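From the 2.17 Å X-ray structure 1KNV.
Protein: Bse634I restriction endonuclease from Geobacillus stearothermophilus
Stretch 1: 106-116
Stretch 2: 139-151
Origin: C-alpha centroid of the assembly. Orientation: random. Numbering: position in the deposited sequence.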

# COMPACT_ATOMS: atom_id res chain seq x y z
N ASN B 106 20.03 -14.87 22.52
CA ASN B 106 19.67 -13.47 22.32
C ASN B 106 20.27 -12.96 21.01
O ASN B 106 21.25 -13.50 20.51
CB ASN B 106 20.17 -12.62 23.49
CG ASN B 106 21.53 -12.05 23.24
OD1 ASN B 106 22.51 -12.79 23.09
ND2 ASN B 106 21.62 -10.72 23.18
N VAL B 107 19.68 -11.91 20.45
CA VAL B 107 20.12 -11.35 19.17
C VAL B 107 21.61 -11.02 19.07
O VAL B 107 22.20 -11.11 17.99
CB VAL B 107 19.29 -10.09 18.83
CG1 VAL B 107 19.65 -8.95 19.77
CG2 VAL B 107 19.50 -9.71 17.37
N LYS B 108 22.23 -10.65 20.19
CA LYS B 108 23.64 -10.32 20.16
C LYS B 108 24.52 -11.55 20.02
O LYS B 108 25.60 -11.50 19.43
CB LYS B 108 24.01 -9.52 21.40
CG LYS B 108 23.30 -8.18 21.45
CD LYS B 108 23.81 -7.32 22.59
CE LYS B 108 23.08 -5.98 22.64
NZ LYS B 108 23.50 -5.16 23.83
N THR B 109 24.05 -12.67 20.56
CA THR B 109 24.79 -13.92 20.46
C THR B 109 24.71 -14.44 19.02
O THR B 109 25.72 -14.80 18.41
CB THR B 109 24.17 -14.98 21.38
OG1 THR B 109 24.28 -14.55 22.74
CG2 THR B 109 24.87 -16.33 21.21
N PHE B 110 23.50 -14.47 18.48
CA PHE B 110 23.28 -14.95 17.13
C PHE B 110 21.97 -14.38 16.63
O PHE B 110 20.91 -14.85 17.01
CB PHE B 110 23.20 -16.47 17.11
CG PHE B 110 23.11 -17.07 15.73
CD1 PHE B 110 24.25 -17.51 15.07
CD2 PHE B 110 21.89 -17.19 15.08
CE1 PHE B 110 24.18 -18.06 13.80
CE2 PHE B 110 21.80 -17.74 13.81
CZ PHE B 110 22.95 -18.18 13.17
N ASP B 111 22.05 -13.35 15.78
CA ASP B 111 20.87 -12.73 15.19
C ASP B 111 20.17 -13.79 14.35
O ASP B 111 20.75 -14.29 13.39
CB ASP B 111 21.28 -11.56 14.31
CG ASP B 111 20.11 -10.88 13.66
OD1 ASP B 111 19.03 -11.50 13.57
OD2 ASP B 111 20.27 -9.72 13.22
N PHE B 112 18.93 -14.12 14.70
CA PHE B 112 18.17 -15.16 13.99
C PHE B 112 18.10 -14.92 12.49
O PHE B 112 17.99 -15.86 11.71
CB PHE B 112 16.74 -15.27 14.56
CG PHE B 112 15.74 -14.33 13.91
CD1 PHE B 112 14.94 -14.76 12.85
CD2 PHE B 112 15.61 -13.02 14.35
CE1 PHE B 112 14.04 -13.89 12.24
CE2 PHE B 112 14.71 -12.15 13.74
CZ PHE B 112 13.92 -12.59 12.68
N ARG B 113 18.16 -13.65 12.09
CA ARG B 113 18.12 -13.28 10.68
C ARG B 113 19.21 -13.97 9.86
O ARG B 113 19.09 -14.12 8.65
CB ARG B 113 18.22 -11.76 10.53
CG ARG B 113 16.94 -11.07 10.99
CD ARG B 113 17.14 -9.60 11.21
NE ARG B 113 17.65 -8.93 10.02
CZ ARG B 113 17.81 -7.61 9.94
NH1 ARG B 113 17.48 -6.85 10.98
NH2 ARG B 113 18.28 -7.06 8.83
N LYS B 114 20.26 -14.41 10.54
CA LYS B 114 21.36 -15.09 9.88
C LYS B 114 20.97 -16.48 9.40
O LYS B 114 21.76 -17.14 8.72
CB LYS B 114 22.56 -15.15 10.82
CG LYS B 114 23.17 -13.78 11.08
CD LYS B 114 24.01 -13.73 12.34
CE LYS B 114 25.24 -14.59 12.21
NZ LYS B 114 26.03 -14.58 13.48
N ILE B 115 19.77 -16.95 9.74
CA ILE B 115 19.35 -18.27 9.27
C ILE B 115 18.80 -18.14 7.85
O ILE B 115 18.68 -19.13 7.13
CB ILE B 115 18.26 -18.92 10.18
CG1 ILE B 115 16.94 -18.15 10.08
CG2 ILE B 115 18.74 -18.96 11.63
CD1 ILE B 115 15.77 -18.91 10.71
N PHE B 116 18.49 -16.92 7.46
CA PHE B 116 17.97 -16.65 6.13
C PHE B 116 19.01 -16.85 5.04
O PHE B 116 20.21 -16.65 5.28
CB PHE B 116 17.46 -15.21 6.07
CG PHE B 116 16.15 -15.01 6.75
CD1 PHE B 116 15.82 -13.76 7.28
CD2 PHE B 116 15.22 -16.04 6.83
CE1 PHE B 116 14.57 -13.53 7.87
CE2 PHE B 116 13.98 -15.84 7.42
CZ PHE B 116 13.65 -14.58 7.94
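Stretch 2, residues 139-151: RLITSNPDLLIIR

The apolar centre of the contact gathers around Ile115 and Phe112, both in the 3-10 segment 112-115 of stretch 1. CD1 of Ile115 packs against CD1 of Leu148 (3.7 Å) and CD1 of Ile150 (3.8 Å), alternate residues of the β-strand 147-151 whose CA-to-CB bonds both point toward stretch 1; the intervening Ile149 makes no contact. The Phe112 ring continues this patch: CD of Pro145 lies over one face, 4.0 Å from Phe112 CD2, and CD1 of Leu148 is 4.3 Å from Phe112 CD1.

Stretch 2 is extended from Arg139 to Pro145 and turns at Asp146 before the strand. The register advances the same way in both stretches, from Val107 beside Asn144 (CA to CA 5.1 Å) to Ile115 nearest Ile150 (CA to CA 10.3 Å), so the backbones separate toward the strand.

At the ring edge the contact turns polar. The Asn144 carboxamide bridges two backbone groups of stretch 1, with ND2 donating to Phe110 O (2.6 Å) and OD1 accepting from Phe112 N (3.0 Å, nearly linear). A water accepts from the backbone N of both Val107 and Asn144.

Farther toward the start of stretch 2, Arg113 NH1 donates to Thr142 OG1 (2.9 Å), near the guanidinium plane, and reaches Leu140 O through a second water. Another water links Asp111 OD1 to Thr142 OG1.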

# COMPACT_ATOMS: atom_id res chain seq x y z
N ARG B 139 16.38 3.59 11.73
CA ARG B 139 17.10 2.35 11.85
C ARG B 139 16.20 1.13 12.00
O ARG B 139 15.17 1.18 12.67
CB ARG B 139 18.05 2.48 13.05
CG ARG B 139 19.03 1.36 13.25
CD ARG B 139 19.78 1.58 14.56
NE ARG B 139 20.57 2.80 14.52
CZ ARG B 139 21.77 2.90 13.94
NH1 ARG B 139 22.31 1.84 13.34
NH2 ARG B 139 22.42 4.06 13.95
N LEU B 140 16.58 0.03 11.35
CA LEU B 140 15.82 -1.21 11.45
C LEU B 140 16.48 -1.99 12.56
O LEU B 140 17.62 -2.43 12.41
CB LEU B 140 15.88 -2.03 10.15
CG LEU B 140 15.15 -3.38 10.24
CD1 LEU B 140 13.67 -3.13 10.48
CD2 LEU B 140 15.35 -4.20 8.98
N ILE B 141 15.78 -2.14 13.68
CA ILE B 141 16.31 -2.85 14.83
C ILE B 141 15.42 -4.03 15.13
O ILE B 141 14.26 -3.86 15.51
CB ILE B 141 16.34 -1.93 16.08
CG1 ILE B 141 17.22 -0.72 15.81
CG2 ILE B 141 16.86 -2.70 17.29
CD1 ILE B 141 17.24 0.27 16.94
N THR B 142 15.95 -5.23 14.95
CA THR B 142 15.17 -6.44 15.21
C THR B 142 15.73 -7.19 16.41
O THR B 142 16.83 -6.90 16.87
CB THR B 142 15.17 -7.36 13.96
OG1 THR B 142 16.52 -7.69 13.61
CG2 THR B 142 14.51 -6.66 12.77
N SER B 143 14.96 -8.14 16.93
CA SER B 143 15.39 -8.94 18.07
C SER B 143 15.11 -10.41 17.76
O SER B 143 14.59 -10.73 16.70
CB SER B 143 14.63 -8.52 19.33
OG SER B 143 13.23 -8.65 19.15
N ASN B 144 15.47 -11.28 18.70
CA ASN B 144 15.28 -12.72 18.53
C ASN B 144 14.14 -13.31 19.31
O ASN B 144 14.05 -13.13 20.53
CB ASN B 144 16.52 -13.48 18.98
CG ASN B 144 17.61 -13.48 17.96
OD1 ASN B 144 17.58 -12.72 17.01
ND2 ASN B 144 18.59 -14.34 18.16
N PRO B 145 13.23 -14.02 18.62
CA PRO B 145 12.13 -14.64 19.36
C PRO B 145 12.86 -15.77 20.09
O PRO B 145 13.90 -16.24 19.61
CB PRO B 145 11.22 -15.16 18.25
CG PRO B 145 12.16 -15.44 17.16
CD PRO B 145 13.09 -14.25 17.18
N ASP B 146 12.36 -16.19 21.25
CA ASP B 146 13.04 -17.23 22.00
C ASP B 146 12.89 -18.59 21.35
O ASP B 146 13.71 -19.49 21.55
CB ASP B 146 12.50 -17.28 23.43
CG ASP B 146 12.71 -15.97 24.18
OD1 ASP B 146 13.87 -15.50 24.24
OD2 ASP B 146 11.73 -15.42 24.70
N LEU B 147 11.85 -18.74 20.54
CA LEU B 147 11.60 -20.01 19.89
C LEU B 147 11.14 -19.79 18.45
O LEU B 147 10.29 -18.94 18.18
CB LEU B 147 10.51 -20.73 20.68
CG LEU B 147 10.07 -22.15 20.42
CD1 LEU B 147 11.29 -22.99 20.62
CD2 LEU B 147 8.93 -22.55 21.36
N LEU B 148 11.74 -20.54 17.53
CA LEU B 148 11.39 -20.46 16.11
C LEU B 148 10.83 -21.78 15.57
O LEU B 148 11.40 -22.85 15.82
CB LEU B 148 12.61 -20.15 15.26
CG LEU B 148 13.25 -18.79 15.21
CD1 LEU B 148 14.31 -18.80 14.11
CD2 LEU B 148 12.16 -17.80 14.95
N ILE B 149 9.73 -21.72 14.84
CA ILE B 149 9.16 -22.90 14.22
C ILE B 149 9.41 -22.71 12.74
O ILE B 149 8.95 -21.74 12.14
CB ILE B 149 7.65 -23.04 14.53
CG1 ILE B 149 7.43 -23.36 16.03
CG2 ILE B 149 7.08 -24.18 13.69
CD1 ILE B 149 7.91 -22.30 16.99
N ILE B 150 10.24 -23.59 12.20
CA ILE B 150 10.65 -23.54 10.80
C ILE B 150 10.15 -24.76 10.05
O ILE B 150 10.08 -25.85 10.61
CB ILE B 150 12.19 -23.51 10.69
CG1 ILE B 150 12.73 -22.21 11.30
CG2 ILE B 150 12.64 -23.67 9.26
CD1 ILE B 150 14.19 -22.25 11.57
N ARG B 151 9.76 -24.58 8.80
CA ARG B 151 9.29 -25.70 8.01
C ARG B 151 10.01 -25.71 6.66
O ARG B 151 9.73 -24.90 5.78
CB ARG B 151 7.78 -25.62 7.78
CG ARG B 151 7.23 -26.87 7.11
CD ARG B 151 5.80 -26.68 6.68
NE ARG B 151 5.29 -27.92 6.10
CZ ARG B 151 4.02 -28.10 5.79
NH1 ARG B 151 3.13 -27.12 6.00
NH2 ARG B 151 3.63 -29.26 5.29
O HOH W 1 17.04 -10.72 21.41
O HOH W 2 17.04 -9.95 14.54
O HOH W 3 18.76 -4.52 11.49